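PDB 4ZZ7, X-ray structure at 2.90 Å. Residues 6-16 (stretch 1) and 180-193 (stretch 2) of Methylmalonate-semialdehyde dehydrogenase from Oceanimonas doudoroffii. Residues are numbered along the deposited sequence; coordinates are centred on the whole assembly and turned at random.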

# COMPACT_ATOMS: atom_id res chain seq x y z
N THR A 6 -13.76 -28.27 -37.58
CA THR A 6 -14.43 -28.31 -36.27
C THR A 6 -13.53 -27.79 -35.14
O THR A 6 -12.44 -28.30 -34.91
N ILE A 7 -14.01 -26.78 -34.42
CA ILE A 7 -13.26 -26.12 -33.34
C ILE A 7 -13.36 -26.89 -32.03
O ILE A 7 -14.47 -27.20 -31.53
N GLY A 8 -12.22 -27.17 -31.44
CA GLY A 8 -12.19 -28.06 -30.30
C GLY A 8 -12.00 -27.35 -28.97
O GLY A 8 -12.50 -26.26 -28.75
N HIS A 9 -11.25 -28.03 -28.11
CA HIS A 9 -11.03 -27.62 -26.75
C HIS A 9 -9.57 -27.83 -26.42
O HIS A 9 -8.94 -28.74 -26.92
N LEU A 10 -9.04 -26.99 -25.55
CA LEU A 10 -7.68 -27.10 -25.07
C LEU A 10 -7.74 -27.70 -23.68
O LEU A 10 -8.16 -27.03 -22.73
N ILE A 11 -7.34 -28.96 -23.56
CA ILE A 11 -7.32 -29.63 -22.27
C ILE A 11 -6.00 -30.36 -22.04
O ILE A 11 -5.67 -31.31 -22.73
N ASN A 12 -5.28 -29.92 -21.02
CA ASN A 12 -3.95 -30.42 -20.71
C ASN A 12 -3.00 -30.29 -21.91
O ASN A 12 -2.29 -31.23 -22.28
N GLY A 13 -3.00 -29.11 -22.52
CA GLY A 13 -2.04 -28.74 -23.57
C GLY A 13 -2.26 -29.44 -24.90
O GLY A 13 -1.32 -29.58 -25.70
N GLN A 14 -3.49 -29.86 -25.15
CA GLN A 14 -3.79 -30.60 -26.35
C GLN A 14 -5.18 -30.32 -26.83
O GLN A 14 -6.09 -30.19 -26.02
N LEU A 15 -5.32 -30.22 -28.15
CA LEU A 15 -6.62 -30.04 -28.80
C LEU A 15 -7.42 -31.33 -28.78
O LEU A 15 -6.97 -32.34 -29.29
N VAL A 16 -8.61 -31.28 -28.22
CA VAL A 16 -9.49 -32.45 -28.21
C VAL A 16 -10.91 -32.07 -28.63
O VAL A 16 -11.34 -30.92 -28.53
N ASP A 180 -17.98 -16.60 -31.19
CA ASP A 180 -16.65 -16.28 -31.73
C ASP A 180 -15.51 -16.87 -30.90
O ASP A 180 -14.80 -16.16 -30.18
N PRO A 181 -15.31 -18.19 -31.00
CA PRO A 181 -14.36 -18.92 -30.17
C PRO A 181 -12.95 -19.10 -30.70
O PRO A 181 -12.08 -19.52 -29.95
N SER A 182 -12.72 -18.82 -31.97
CA SER A 182 -11.40 -19.11 -32.57
C SER A 182 -10.29 -18.19 -32.04
O SER A 182 -9.22 -18.67 -31.70
N SER A 183 -10.53 -16.89 -31.97
CA SER A 183 -9.52 -15.98 -31.42
C SER A 183 -9.06 -16.42 -30.01
O SER A 183 -7.87 -16.48 -29.70
N THR A 184 -10.05 -16.76 -29.19
CA THR A 184 -9.85 -17.09 -27.79
C THR A 184 -9.03 -18.35 -27.56
O THR A 184 -8.29 -18.44 -26.57
N LEU A 185 -9.20 -19.34 -28.43
CA LEU A 185 -8.44 -20.58 -28.40
C LEU A 185 -7.06 -20.28 -28.91
O LEU A 185 -6.07 -20.74 -28.35
N TYR A 186 -7.00 -19.49 -29.97
CA TYR A 186 -5.75 -19.12 -30.56
C TYR A 186 -4.82 -18.51 -29.54
O TYR A 186 -3.64 -18.83 -29.52
N ILE A 187 -5.35 -17.61 -28.71
CA ILE A 187 -4.51 -16.95 -27.70
C ILE A 187 -4.16 -17.88 -26.56
O ILE A 187 -3.06 -17.80 -26.04
N ALA A 188 -5.07 -18.77 -26.20
CA ALA A 188 -4.79 -19.79 -25.18
C ALA A 188 -3.69 -20.76 -25.61
O ALA A 188 -2.97 -21.28 -24.77
N GLN A 189 -3.57 -20.99 -26.91
CA GLN A 189 -2.57 -21.93 -27.41
C GLN A 189 -1.21 -21.31 -27.47
O GLN A 189 -0.22 -22.03 -27.46
N LEU A 190 -1.14 -19.98 -27.50
CA LEU A 190 0.16 -19.31 -27.47
C LEU A 190 0.79 -19.43 -26.10
O LEU A 190 1.99 -19.28 -25.93
N LEU A 191 -0.05 -19.73 -25.12
CA LEU A 191 0.37 -19.81 -23.74
C LEU A 191 1.29 -21.00 -23.47
O LEU A 191 2.22 -20.88 -22.68
N GLN A 192 1.07 -22.12 -24.14
CA GLN A 192 1.99 -23.27 -24.02
C GLN A 192 3.40 -22.94 -24.51
O GLN A 192 4.39 -23.31 -23.86
N GLU A 193 3.48 -22.25 -25.65
CA GLU A 193 4.75 -21.79 -26.23
C GLU A 193 5.45 -20.76 -25.34
O GLU A 193 6.68 -20.68 -25.33

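The contact between the N-terminal hairpin and the helical segment of stretch 2 is centred on Leu 185, whose CA-to-CB bond points toward the hairpin. With chi1 t and chi2 p, its two methyl groups reach different parts of the opposing surface. CD1 lies 4.0 Å from CB of Leu 10, while CD2 sits 4.2 Å from CG2 of Ile 7 and 4.0 Å from CD2 of Leu 15. One leucine thus touches three apolar side chains, and the hairpin pairing, in which His 9 and Val 16 exchange two backbone hydrogen bonds, holds Leu 10 and Leu 15 on neighbouring strands within its reach. The CA-to-CB bond of His 9 points away from the helix, and both ring nitrogens are hydrogen-bonded elsewhere in the structure.

Leu 10, also t,p, points toward the helix one turn further along. Its CD2 packs 3.7 Å from CB of Ala 188 and 3.6 Å from the carbonyl O of Ala 188. Near the Pro 181 end, Ile 7 (m,t) extends CD1 to within 3.8 Å of CG of Pro 181 and 3.3 Å of OG of Ser 182. The latter is a van der Waals approach; the hydroxyl finds its hydrogen bond elsewhere.

Toward the edge, glutamine side chains join the aliphatic ones. Leu 15 (m,t) leaves the backbone sideways, yet its end comes nearer the helix, bringing CD2 to 3.3 Å from OE1 of Gln 189, whose m,t side chain likewise starts sideways and ends nearer the hairpin. The amide of Gln 189 thus meets Leu 15 by packing. Gln 192 points toward the turn, where its side chain lies against Gly 13, a residue with positive phi. The two stretches bury 464 Å², both sides summed, with an aliphatic centre and glutamine side chains at one border, and no hydrogen bond crosses between them.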

# COMPACT_ATOMS: atom_id res chain seq x y z
CB THR A 6 -14.96 -29.72 -35.94
OG1 THR A 6 -15.79 -30.16 -37.01
CG2 THR A 6 -15.82 -29.72 -34.67
CB ILE A 7 -13.77 -24.68 -33.10
CG1 ILE A 7 -13.63 -23.85 -34.37
CG2 ILE A 7 -13.01 -24.04 -31.94
CD1 ILE A 7 -14.47 -22.59 -34.36
CB HIS A 9 -11.83 -28.48 -25.79
CG HIS A 9 -13.25 -28.71 -26.20
ND1 HIS A 9 -14.14 -27.68 -26.38
CD2 HIS A 9 -13.94 -29.85 -26.46
CE1 HIS A 9 -15.31 -28.16 -26.73
NE2 HIS A 9 -15.22 -29.48 -26.79
CB LEU A 10 -7.05 -25.71 -25.04
CG LEU A 10 -5.62 -25.58 -24.51
CD1 LEU A 10 -4.67 -26.48 -25.27
CD2 LEU A 10 -5.19 -24.12 -24.61
CB ILE A 11 -8.46 -30.65 -22.13
CG1 ILE A 11 -9.81 -29.95 -22.28
CG2 ILE A 11 -8.37 -31.36 -20.78
CD1 ILE A 11 -11.02 -30.86 -22.20
CB ASN A 12 -4.02 -31.86 -20.18
CG ASN A 12 -2.93 -32.18 -19.17
OD1 ASN A 12 -2.88 -31.62 -18.08
ND2 ASN A 12 -2.06 -33.10 -19.51
CB GLN A 14 -3.64 -32.08 -26.08
CG GLN A 14 -2.19 -32.49 -25.93
CD GLN A 14 -2.02 -33.97 -26.00
OE1 GLN A 14 -3.00 -34.72 -26.07
NE2 GLN A 14 -0.77 -34.43 -25.98
CB LEU A 15 -6.45 -29.61 -30.25
CG LEU A 15 -5.99 -28.19 -30.49
CD1 LEU A 15 -5.97 -27.95 -31.99
CD2 LEU A 15 -6.90 -27.18 -29.79
CB VAL A 16 -9.52 -33.16 -26.84
CG1 VAL A 16 -8.11 -33.60 -26.43
CG2 VAL A 16 -10.14 -32.28 -25.77
CB ASP A 180 -16.46 -14.76 -31.90
CG ASP A 180 -16.77 -13.95 -30.63
OD1 ASP A 180 -16.99 -14.54 -29.54
OD2 ASP A 180 -16.77 -12.70 -30.76
CB PRO A 181 -15.02 -20.29 -30.06
CG PRO A 181 -15.66 -20.46 -31.39
CD PRO A 181 -16.18 -19.11 -31.76
CB SER A 182 -11.47 -19.07 -34.11
OG SER A 182 -12.29 -20.12 -34.63
CB SER A 183 -10.05 -14.54 -31.37
OG SER A 183 -11.42 -14.49 -30.98
CB THR A 184 -11.22 -17.28 -27.14
OG1 THR A 184 -12.11 -16.24 -27.59
CG2 THR A 184 -11.11 -17.24 -25.64
CB LEU A 185 -9.09 -21.62 -29.30
CG LEU A 185 -8.61 -23.05 -29.10
CD1 LEU A 185 -9.07 -23.59 -27.74
CD2 LEU A 185 -9.12 -23.92 -30.24
CB TYR A 186 -5.96 -18.14 -31.71
CG TYR A 186 -4.70 -17.89 -32.47
CD1 TYR A 186 -4.33 -18.70 -33.54
CD2 TYR A 186 -3.86 -16.85 -32.11
CE1 TYR A 186 -3.16 -18.47 -34.24
CE2 TYR A 186 -2.69 -16.61 -32.80
CZ TYR A 186 -2.35 -17.42 -33.86
OH TYR A 186 -1.19 -17.19 -34.52
CB ILE A 187 -5.09 -15.62 -27.16
CG1 ILE A 187 -6.39 -15.83 -26.37
CG2 ILE A 187 -5.22 -14.62 -28.29
CD1 ILE A 187 -6.93 -14.56 -25.71
CB ALA A 188 -6.04 -20.55 -24.83
CB GLN A 189 -2.95 -22.49 -28.78
CG GLN A 189 -4.36 -23.06 -28.82
CD GLN A 189 -4.66 -23.81 -30.08
OE1 GLN A 189 -4.40 -25.01 -30.15
NE2 GLN A 189 -5.22 -23.13 -31.10
CB LEU A 190 0.00 -17.83 -27.81
CG LEU A 190 -0.40 -17.55 -29.26
CD1 LEU A 190 -0.70 -16.07 -29.45
CD2 LEU A 190 0.69 -18.05 -30.21
CB LEU A 191 -0.87 -19.84 -22.86
CG LEU A 191 -0.76 -19.18 -21.51
CD1 LEU A 191 -0.15 -17.78 -21.51
CD2 LEU A 191 -2.17 -19.13 -20.94
CB GLN A 192 1.47 -24.51 -24.76
CG GLN A 192 0.65 -25.46 -23.90
CD GLN A 192 -0.64 -24.85 -23.34
OE1 GLN A 192 -1.37 -24.10 -24.04
NE2 GLN A 192 -0.94 -25.17 -22.06
CB GLU A 193 4.50 -21.19 -27.61
CG GLU A 193 5.78 -20.86 -28.38
CD GLU A 193 5.51 -20.08 -29.65
OE1 GLU A 193 6.50 -19.52 -30.18
OE2 GLU A 193 4.33 -20.02 -30.09